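PDB 2WJR: N-acetylneuraminic acid outer membrane channel protein NanC from Escherichia coli, which forms a monomeric, weakly anion-selective outer membrane channel that lets N-acetylneuraminic acid, the most abundant sialic acid of host cell surfaces, enter the bacterium. Local coordinates for residues Y132-Y135 with F141-A144. The protein carries 1 engineered substitution. Sequence-based numbering, arbitrary orientation.
Sequences YVTY and FTFA. With OCT (N-octane), chain F; OCT (N-octane), chain E.
Tyr135 and Phe143 form an antiparallel hydrogen-bonded pair in the beta hairpin made by strands 126-136 and 141-152, near its periplasmic turn. Tyr135 N donates to Phe143 O and Phe143 N to Tyr135 O, each over 2.8 Å. CA-H...O contacts flank this pair, the shortest from Ala144 CA to Val133 O at 3.3 Å. The tight side-chain packing lies on the face of Thr134, Thr142 and Ala144, which probably looks into the barrel, as expected for a porin wall. There the methyls Thr134 CG2 and Thr142 CG2 meet at 3.5 Å, each side chain slanting across the other, while Thr134 OG1 lies farther off, 4.0 Å from Ala144 CB. Thr142 OG1 has its polar partners elsewhere, in hydrogen bonds with His136 ND1 and His175 NE2. The opposite face, of Val133, Tyr135 and Phe143, probably turned to the membrane, is looser: the Tyr135 side chain comes no nearer than 3.8 Å, from CB to Phe143 O, and the two rings do not touch. One n-octane lies against both, probably much as membrane lipid would. The Phe143 ring, swung beside its own carbonyl carbon by a chi1 of 168°, turns one face to octane C1, 3.5 Å from Phe143 CG and offset toward the rim. The same octane meets the Tyr135 ring at its edge, C3 being 3.7 Å from Tyr135 CE1. A second octane ends against Val133 CG2. This is the wall of a transmembrane beta-barrel: strand 99-110 continues it beside 132-135, through backbone bonds of Tyr132 with Gly102 and Thr134 with Asn100, and strand 164-174 flanks 141-144, where Phe143 touches Phe170.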
ATOM      1  N   TYR A 132      10.596   2.823  -1.546  1.00 18.07           N
ATOM      2  CA  TYR A 132       9.959   4.138  -1.644  1.00 18.47           C
ATOM      3  C   TYR A 132      11.001   5.188  -2.027  1.00 19.25           C
ATOM      4  O   TYR A 132      12.119   5.192  -1.497  1.00 18.09           O
ATOM      5  CB  TYR A 132       9.368   4.572  -0.297  1.00 19.37           C
ATOM      6  CG  TYR A 132       8.370   3.643   0.332  1.00 19.41           C
ATOM      7  CD1 TYR A 132       7.014   3.822   0.136  1.00 21.68           C
ATOM      8  CD2 TYR A 132       8.787   2.581   1.130  1.00 18.57           C
ATOM      9  CE1 TYR A 132       6.100   2.980   0.723  1.00 22.10           C
ATOM     10  CE2 TYR A 132       7.887   1.727   1.717  1.00 21.03           C
ATOM     11  CZ  TYR A 132       6.543   1.937   1.511  1.00 21.53           C
ATOM     12  OH  TYR A 132       5.644   1.094   2.084  1.00 23.25           O
ATOM     13  N   VAL A 133      10.629   6.060  -2.953  1.00 20.29           N
ATOM     14  CA  VAL A 133      11.393   7.266  -3.237  1.00 21.44           C
ATOM     15  C   VAL A 133      10.421   8.433  -3.363  1.00 21.42           C
ATOM     16  O   VAL A 133       9.426   8.356  -4.097  1.00 22.51           O
ATOM     17  CB  VAL A 133      12.248   7.153  -4.524  1.00 20.79           C
ATOM     18  CG1 VAL A 133      13.120   8.386  -4.654  1.00 22.86           C
ATOM     19  CG2 VAL A 133      13.138   5.911  -4.513  1.00 24.79           C
ATOM     20  N   THR A 134      10.678   9.500  -2.616  1.00 21.91           N
ATOM     21  CA  THR A 134       9.837  10.698  -2.650  1.00 22.14           C
ATOM     22  C   THR A 134      10.740  11.871  -2.990  1.00 22.28           C
ATOM     23  O   THR A 134      11.761  12.079  -2.327  1.00 22.04           O
ATOM     24  CB  THR A 134       9.151  10.975  -1.303  1.00 22.57           C
ATOM     25  OG1 THR A 134       8.369   9.844  -0.929  1.00 24.92           O
ATOM     26  CG2 THR A 134       8.217  12.241  -1.401  1.00 23.17           C
ATOM     27  N   TYR A 135      10.368  12.603  -4.033  1.00 22.49           N
ATOM     28  CA  TYR A 135      11.186  13.689  -4.564  1.00 23.35           C
ATOM     29  C   TYR A 135      10.335  14.949  -4.695  1.00 23.26           C
ATOM     30  O   TYR A 135       9.436  15.047  -5.525  1.00 22.09           O
ATOM     31  CB  TYR A 135      11.799  13.291  -5.899  1.00 23.81           C
ATOM     32  CG  TYR A 135      12.522  14.402  -6.633  1.00 25.70           C
ATOM     33  CD1 TYR A 135      12.416  14.516  -8.012  1.00 28.76           C
ATOM     34  CD2 TYR A 135      13.296  15.342  -5.950  1.00 28.66           C
ATOM     35  CE1 TYR A 135      13.080  15.511  -8.701  1.00 30.23           C
ATOM     36  CE2 TYR A 135      13.982  16.353  -6.638  1.00 30.95           C
ATOM     37  CZ  TYR A 135      13.849  16.432  -8.021  1.00 30.98           C
ATOM     38  OH  TYR A 135      14.475  17.418  -8.741  1.00 31.91           O
ATOM     39  N   PHE A 141       5.186  20.693  -6.809  1.00 25.62           N
ATOM     40  CA  PHE A 141       5.058  19.257  -7.163  1.00 25.29           C
ATOM     41  C   PHE A 141       5.995  18.343  -6.397  1.00 24.30           C
ATOM     42  O   PHE A 141       7.169  18.647  -6.202  1.00 23.64           O
ATOM     43  CB  PHE A 141       5.319  19.046  -8.661  1.00 25.34           C
ATOM     44  CG  PHE A 141       4.291  19.669  -9.556  1.00 26.91           C
ATOM     45  CD1 PHE A 141       4.595  20.810 -10.300  1.00 28.45           C
ATOM     46  CD2 PHE A 141       3.035  19.118  -9.675  1.00 27.03           C
ATOM     47  CE1 PHE A 141       3.640  21.396 -11.127  1.00 30.20           C
ATOM     48  CE2 PHE A 141       2.063  19.704 -10.517  1.00 30.14           C
ATOM     49  CZ  PHE A 141       2.375  20.837 -11.236  1.00 30.34           C
ATOM     50  N   THR A 142       5.463  17.183  -6.018  1.00 23.80           N
ATOM     51  CA  THR A 142       6.248  16.109  -5.424  1.00 23.53           C
ATOM     52  C   THR A 142       5.926  14.848  -6.221  1.00 23.04           C
ATOM     53  O   THR A 142       4.763  14.598  -6.537  1.00 22.12           O
ATOM     54  CB  THR A 142       5.882  15.918  -3.947  1.00 24.41           C
ATOM     55  OG1 THR A 142       6.333  17.055  -3.199  1.00 24.53           O
ATOM     56  CG2 THR A 142       6.515  14.630  -3.362  1.00 23.80           C
ATOM     57  N   PHE A 143       6.967  14.119  -6.587  1.00 22.26           N
ATOM     58  CA  PHE A 143       6.835  12.840  -7.270  1.00 23.38           C
ATOM     59  C   PHE A 143       7.209  11.740  -6.295  1.00 22.82           C
ATOM     60  O   PHE A 143       8.263  11.799  -5.644  1.00 23.17           O
ATOM     61  CB  PHE A 143       7.730  12.782  -8.505  1.00 23.73           C
ATOM     62  CG  PHE A 143       7.864  11.402  -9.083  1.00 27.23           C
ATOM     63  CD1 PHE A 143       6.905  10.915  -9.947  1.00 29.36           C
ATOM     64  CD2 PHE A 143       8.943  10.579  -8.724  1.00 29.91           C
ATOM     65  CE1 PHE A 143       7.017   9.615 -10.471  1.00 30.90           C
ATOM     66  CE2 PHE A 143       9.061   9.284  -9.238  1.00 32.07           C
ATOM     67  CZ  PHE A 143       8.100   8.812 -10.116  1.00 31.30           C
ATOM     68  N   ALA A 144       6.364  10.722  -6.196  1.00 22.46           N
ATOM     69  CA  ALA A 144       6.675   9.597  -5.325  1.00 21.52           C
ATOM     70  C   ALA A 144       6.478   8.297  -6.067  1.00 21.40           C
ATOM     71  O   ALA A 144       5.479   8.130  -6.775  1.00 22.12           O
ATOM     72  CB  ALA A 144       5.799   9.627  -4.048  1.00 22.05           C
TER
HETATM   73  C1  OCT F1220       9.802  12.640 -11.714  1.00 53.82           C
HETATM   74  C2  OCT F1220      11.316  12.417 -11.707  1.00 54.34           C
HETATM   75  C3  OCT F1220      12.081  13.738 -11.840  1.00 54.39           C
HETATM   76  C4  OCT F1220      11.717  14.520 -13.113  1.00 54.90           C
HETATM   77  C5  OCT F1220      11.359  15.986 -12.832  1.00 55.65           C
HETATM   78  C6  OCT F1220      12.378  16.961 -13.428  1.00 55.83           C
HETATM   79  C7  OCT F1220      11.681  18.067 -14.222  1.00 55.92           C
HETATM   80  C8  OCT F1220      10.894  19.004 -13.303  1.00 56.49           C
HETATM   81  C1  OCT E1219      12.149   2.717  -5.185  1.00 42.17           C
HETATM   82  C2  OCT E1219      13.257   1.876  -4.533  1.00 43.86           C
HETATM   83  C3  OCT E1219      14.083   2.716  -3.548  1.00 44.98           C
HETATM   84  C4  OCT E1219      15.061   1.864  -2.715  1.00 45.75           C
HETATM   85  C5  OCT E1219      15.115   2.342  -1.261  1.00 46.26           C
HETATM   86  C6  OCT E1219      16.522   2.245  -0.623  1.00 46.47           C
HETATM   87  C7  OCT E1219      16.461   2.364   0.922  1.00 45.93           C
HETATM   88  C8  OCT E1219      17.818   2.662   1.593  1.00 45.15           C